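Local coordinates for SNF1-like protein kinase ssp2 (Schizosaccharomyces pombe, PDB 2QRD) that probably serves as the catalytic subunit of a heterotrimeric AMP-activated protein kinase, phosphorylating serine and threonine, with an adenylate-sensor family region at its C-terminal end, at residues Lys59-Ile64 with Asn73-Ile78; Tyr77-Leu82 with Lys95-Lys100. One frame throughout, in Å; residues are numbered along the deposited sequence.

Contact 1. Residues Lys59-Ile64 with Asn73-Ile78; sequences KSRWEI and NTYAYI
W62 and I78 form the tight part of this contact. The I78 CD1 methyl lies over one face of the indole, 3.7 Å from the centroid of the W62 five-membered ring. It is offset toward the rim and makes a CH-pi contact. W62 NE1 donates to S60 OG at 2.9 Å. S60 OG in turn donates to I78 O at 2.7 Å. This short relay is possible because OG stands between the backbone N and the carbonyl carbon of S60 (chi1 64°). I78 O also accepts from S60 N, and the two donors reach it from opposite faces of its carbonyl plane. A76 CB and I64 CG1 meet at 4.0 Å and extend the apolar patch. L126 and L130 of helix 123-136 cover W62, and L126 also covers A76 and I78.

The face carrying R61, E63, Y75 and Y77 is partly open to solvent and more polar. R61 CD sits over the face of the Y75 ring, 3.6 Å from Y75 CD2. The R61 guanidinium follows it in a cation-pi contact, with CZ 4.8 Å from the Y75 centroid. The guanidinium plane is turned 37° from that of the ring. R61 CG reaches Y77 CE1 at 3.5 Å. Y7 of the SPCC1919.03c protein chain packs on R61 and Y77. At the far end N73 ND2 gives E63 OE2 only a weak hydrogen bond of 3.0 Å.

The backbones pair as neighbouring antiparallel strands, joined through helix 65-69. One face packs on the C-terminal helix, an arrangement consistent with the sheet-and-helix fold of KA1-like domains.

Contact 2. Residues Tyr77-Leu82 with Lys95-Lys100; sequences YIELQL and KSNGYK
K95 CG stands between its backbone N and carbonyl carbon (chi1 76°), while E79 CG is anti to its backbone N (chi1 179°). The two side chains then run side by side, pointing the same way. K95 NZ meets E79 OE1 at 3.0 Å in a salt bridge. It comes from well above the carboxylate plane, 56° out of it. K95 CE also lies close, 3.3 Å from E79 OE1. The backbones of this pair exchange two hydrogen bonds.

The pairing then changes at a beta bulge. Y77 O accepts from N97 N at 2.7 Å, and Y77 N donates to G98 O at 2.9 Å, so two residues face one. G98 has no CB to press on the carbonyl O of N97. The Y77 ring turns its edge to this strand: G98 O lies in the ring plane near CD2, and K100 CB is 3.7 Å from Y77 CE2. S96 OG accepts from G98 N in an ST turn. A water links S96 OG to Y77 O.

N97 OD1 and E79 OE1 are both acceptors, 3.4 Å apart. The nearby ammonium of K95 probably offsets their mutual repulsion and favours a charged E79 carboxylate.

Contact 1 and contact 2 are the two flanks of strand 74-84, with centres about 8 Å apart. They share Y77 and I78. Strand 57-63 pairs along one flank and strand 89-101 along the other, all antiparallel. The Y77 ring lies between side chains of both neighbouring strands. The two also touch directly. Y75 N lies 2.9 Å from K100 O, a probable hydrogen bond that carries the pairing past the bulge. S60 OG packs against L80 CD2 at 3.7 Å. A weak, long ion pair between K59 NZ and E79 OE1 joins them on the polar face. Helix 123-136 touches L80 through L130 and S96 through F123, while the SPCC1919.03c protein chain meets residues of both contacts.

Contact 1. Residues Lys59-Ile64 with Asn73-Ile78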
# COMPACT_ATOMS: atom_id res chain seq x y z
N LYS A 59 8.04 11.41 -28.80
CA LYS A 59 7.06 12.04 -27.91
C LYS A 59 5.66 11.53 -28.25
O LYS A 59 5.25 11.53 -29.40
CB LYS A 59 7.15 13.57 -27.92
CG LYS A 59 8.48 14.09 -27.37
CD LYS A 59 8.36 15.43 -26.74
CE LYS A 59 9.75 16.07 -26.55
NZ LYS A 59 9.82 17.07 -25.41
N SER A 60 4.93 11.08 -27.25
CA SER A 60 3.63 10.49 -27.52
C SER A 60 2.54 11.22 -26.73
O SER A 60 2.78 11.73 -25.62
CB SER A 60 3.62 8.98 -27.20
OG SER A 60 3.83 8.76 -25.82
N ARG A 61 1.37 11.31 -27.33
CA ARG A 61 0.20 11.84 -26.66
C ARG A 61 -0.88 10.75 -26.58
O ARG A 61 -1.14 10.05 -27.57
CB ARG A 61 -0.32 13.08 -27.39
CG ARG A 61 -1.25 13.89 -26.56
CD ARG A 61 -1.75 15.07 -27.34
NE ARG A 61 -2.34 14.64 -28.60
CZ ARG A 61 -2.54 15.43 -29.64
NH1 ARG A 61 -2.21 16.71 -29.54
NH2 ARG A 61 -3.07 14.93 -30.76
N TRP A 62 -1.48 10.63 -25.41
CA TRP A 62 -2.47 9.59 -25.11
C TRP A 62 -3.73 10.25 -24.56
O TRP A 62 -3.66 11.08 -23.62
CB TRP A 62 -1.95 8.65 -24.01
CG TRP A 62 -0.65 7.90 -24.28
CD1 TRP A 62 0.62 8.43 -24.44
CD2 TRP A 62 -0.49 6.49 -24.34
NE1 TRP A 62 1.54 7.42 -24.64
CE2 TRP A 62 0.89 6.22 -24.57
CE3 TRP A 62 -1.39 5.42 -24.25
CZ2 TRP A 62 1.39 4.93 -24.70
CZ3 TRP A 62 -0.89 4.11 -24.37
CH2 TRP A 62 0.49 3.88 -24.61
N GLU A 63 -4.88 9.89 -25.14
CA GLU A 63 -6.16 10.31 -24.57
C GLU A 63 -6.34 9.53 -23.26
O GLU A 63 -5.98 8.37 -23.18
CB GLU A 63 -7.34 10.13 -25.57
CG GLU A 63 -7.26 11.10 -26.80
CD GLU A 63 -8.63 11.71 -27.29
OE1 GLU A 63 -9.40 11.03 -28.03
OE2 GLU A 63 -8.90 12.91 -27.00
N ILE A 64 -6.81 10.18 -22.21
CA ILE A 64 -6.98 9.46 -20.94
C ILE A 64 -8.35 8.82 -20.94
O ILE A 64 -9.34 9.52 -21.01
CB ILE A 64 -6.68 10.34 -19.66
CG1 ILE A 64 -5.25 10.91 -19.70
CG2 ILE A 64 -6.84 9.53 -18.39
CD1 ILE A 64 -5.03 12.11 -18.82
N ASN A 73 -11.32 16.30 -23.31
CA ASN A 73 -10.10 16.32 -24.11
C ASN A 73 -8.89 16.61 -23.21
O ASN A 73 -8.26 17.69 -23.26
CB ASN A 73 -10.17 17.32 -25.28
CG ASN A 73 -10.78 16.72 -26.57
OD1 ASN A 73 -11.58 17.38 -27.26
ND2 ASN A 73 -10.37 15.50 -26.92
N THR A 74 -8.60 15.63 -22.38
CA THR A 74 -7.45 15.67 -21.50
C THR A 74 -6.52 14.54 -21.87
O THR A 74 -6.95 13.47 -22.30
CB THR A 74 -7.86 15.67 -20.03
OG1 THR A 74 -6.78 15.18 -19.22
CG2 THR A 74 -9.03 14.81 -19.85
N TYR A 75 -5.23 14.84 -21.74
CA TYR A 75 -4.20 14.14 -22.45
C TYR A 75 -3.03 13.90 -21.53
O TYR A 75 -2.79 14.68 -20.62
CB TYR A 75 -3.71 15.00 -23.63
CG TYR A 75 -4.67 15.16 -24.79
CD1 TYR A 75 -5.37 16.35 -24.98
CD2 TYR A 75 -4.85 14.14 -25.73
CE1 TYR A 75 -6.25 16.52 -26.05
CE2 TYR A 75 -5.72 14.31 -26.82
CZ TYR A 75 -6.41 15.50 -26.96
OH TYR A 75 -7.26 15.68 -28.03
N ALA A 76 -2.30 12.83 -21.80
CA ALA A 76 -1.13 12.44 -21.06
C ALA A 76 0.03 12.43 -22.04
O ALA A 76 -0.08 11.89 -23.13
CB ALA A 76 -1.34 11.08 -20.47
N TYR A 77 1.14 13.06 -21.67
CA TYR A 77 2.33 13.13 -22.51
C TYR A 77 3.48 12.24 -21.99
O TYR A 77 3.95 12.37 -20.85
CB TYR A 77 2.76 14.58 -22.65
CG TYR A 77 1.65 15.44 -23.21
CD1 TYR A 77 1.59 15.72 -24.56
CD2 TYR A 77 0.65 16.00 -22.36
CE1 TYR A 77 0.57 16.52 -25.09
CE2 TYR A 77 -0.38 16.80 -22.89
CZ TYR A 77 -0.41 17.05 -24.26
OH TYR A 77 -1.37 17.84 -24.85
N ILE A 78 3.90 11.31 -22.84
CA ILE A 78 4.87 10.30 -22.48
C ILE A 78 6.01 10.35 -23.53
O ILE A 78 5.77 10.26 -24.74
CB ILE A 78 4.18 8.88 -22.39
CG1 ILE A 78 3.10 8.86 -21.30
CG2 ILE A 78 5.21 7.74 -22.16
CD1 ILE A 78 2.20 7.61 -21.25

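Contact 2. Residues Tyr77-Leu82 with Lys95-Lys100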
# COMPACT_ATOMS: atom_id res chain seq x y z
N TYR A 77 1.14 13.06 -21.67
CA TYR A 77 2.33 13.13 -22.51
C TYR A 77 3.48 12.24 -21.99
O TYR A 77 3.95 12.37 -20.85
CB TYR A 77 2.76 14.58 -22.65
CG TYR A 77 1.65 15.44 -23.21
CD1 TYR A 77 1.59 15.72 -24.56
CD2 TYR A 77 0.65 16.00 -22.36
CE1 TYR A 77 0.57 16.52 -25.09
CE2 TYR A 77 -0.38 16.80 -22.89
CZ TYR A 77 -0.41 17.05 -24.26
OH TYR A 77 -1.37 17.84 -24.85
N ILE A 78 3.90 11.31 -22.84
CA ILE A 78 4.87 10.30 -22.48
C ILE A 78 6.01 10.35 -23.53
O ILE A 78 5.77 10.26 -24.74
CB ILE A 78 4.18 8.88 -22.39
CG1 ILE A 78 3.10 8.86 -21.30
CG2 ILE A 78 5.21 7.74 -22.16
CD1 ILE A 78 2.20 7.61 -21.25
N GLU A 79 7.23 10.53 -23.08
CA GLU A 79 8.38 10.49 -23.98
C GLU A 79 9.15 9.18 -23.84
O GLU A 79 9.46 8.74 -22.73
CB GLU A 79 9.28 11.67 -23.71
CG GLU A 79 10.52 11.72 -24.56
CD GLU A 79 11.49 12.80 -24.10
OE1 GLU A 79 11.02 13.83 -23.54
OE2 GLU A 79 12.72 12.62 -24.31
N LEU A 80 9.44 8.55 -24.97
CA LEU A 80 10.17 7.28 -24.98
C LEU A 80 11.57 7.52 -25.46
O LEU A 80 11.78 8.34 -26.32
CB LEU A 80 9.51 6.27 -25.90
CG LEU A 80 8.03 5.88 -25.82
CD1 LEU A 80 7.68 5.25 -24.51
CD2 LEU A 80 7.09 7.02 -26.15
N GLN A 81 12.52 6.81 -24.88
CA GLN A 81 13.91 6.95 -25.28
C GLN A 81 14.60 5.59 -25.32
O GLN A 81 14.70 4.92 -24.30
CB GLN A 81 14.65 7.88 -24.31
CG GLN A 81 16.12 8.11 -24.62
CD GLN A 81 16.34 8.82 -25.93
OE1 GLN A 81 16.04 10.00 -26.08
NE2 GLN A 81 16.89 8.10 -26.90
N LEU A 82 15.07 5.20 -26.49
CA LEU A 82 15.86 3.99 -26.62
C LEU A 82 17.35 4.29 -26.32
O LEU A 82 17.91 5.30 -26.77
CB LEU A 82 15.68 3.31 -28.00
CG LEU A 82 16.02 1.80 -28.12
CD1 LEU A 82 14.99 0.91 -27.42
CD2 LEU A 82 16.22 1.32 -29.55
N LYS A 95 8.98 8.08 -19.73
CA LYS A 95 8.82 9.10 -18.72
C LYS A 95 7.59 9.99 -18.90
O LYS A 95 7.16 10.30 -20.01
CB LYS A 95 10.07 9.98 -18.65
CG LYS A 95 10.20 10.98 -19.77
CD LYS A 95 11.08 12.15 -19.38
CE LYS A 95 11.86 12.59 -20.63
NZ LYS A 95 12.08 14.06 -20.73
N SER A 96 7.05 10.42 -17.77
CA SER A 96 5.88 11.28 -17.80
C SER A 96 6.29 12.72 -18.05
O SER A 96 7.17 13.25 -17.36
CB SER A 96 5.07 11.14 -16.52
OG SER A 96 3.90 11.94 -16.61
N ASN A 97 5.65 13.35 -19.05
CA ASN A 97 5.72 14.80 -19.24
C ASN A 97 4.45 15.52 -18.79
O ASN A 97 4.25 16.69 -19.09
CB ASN A 97 6.10 15.14 -20.69
CG ASN A 97 7.60 14.97 -20.97
OD1 ASN A 97 8.02 14.50 -22.03
ND2 ASN A 97 8.42 15.36 -20.02
N GLY A 98 3.58 14.83 -18.06
CA GLY A 98 2.39 15.49 -17.53
C GLY A 98 1.04 15.24 -18.20
O GLY A 98 0.93 14.47 -19.16
N TYR A 99 0.02 15.91 -17.66
CA TYR A 99 -1.36 15.82 -18.11
C TYR A 99 -1.88 17.21 -18.35
O TYR A 99 -1.58 18.14 -17.60
CB TYR A 99 -2.25 15.14 -17.08
CG TYR A 99 -1.58 13.96 -16.38
CD1 TYR A 99 -1.34 12.76 -17.05
CD2 TYR A 99 -1.20 14.06 -15.04
CE1 TYR A 99 -0.70 11.70 -16.39
CE2 TYR A 99 -0.58 13.03 -14.38
CZ TYR A 99 -0.33 11.85 -15.06
OH TYR A 99 0.28 10.85 -14.38
N LYS A 100 -2.69 17.34 -19.41
CA LYS A 100 -3.20 18.64 -19.82
C LYS A 100 -4.59 18.47 -20.40
O LYS A 100 -4.80 17.66 -21.29
CB LYS A 100 -2.26 19.28 -20.85
CG LYS A 100 -2.26 20.78 -20.87
CD LYS A 100 -1.66 21.37 -22.19
CE LYS A 100 -2.59 21.23 -23.45
NZ LYS A 100 -2.76 22.54 -24.18
O HOH W 1 2.08 11.15 -18.44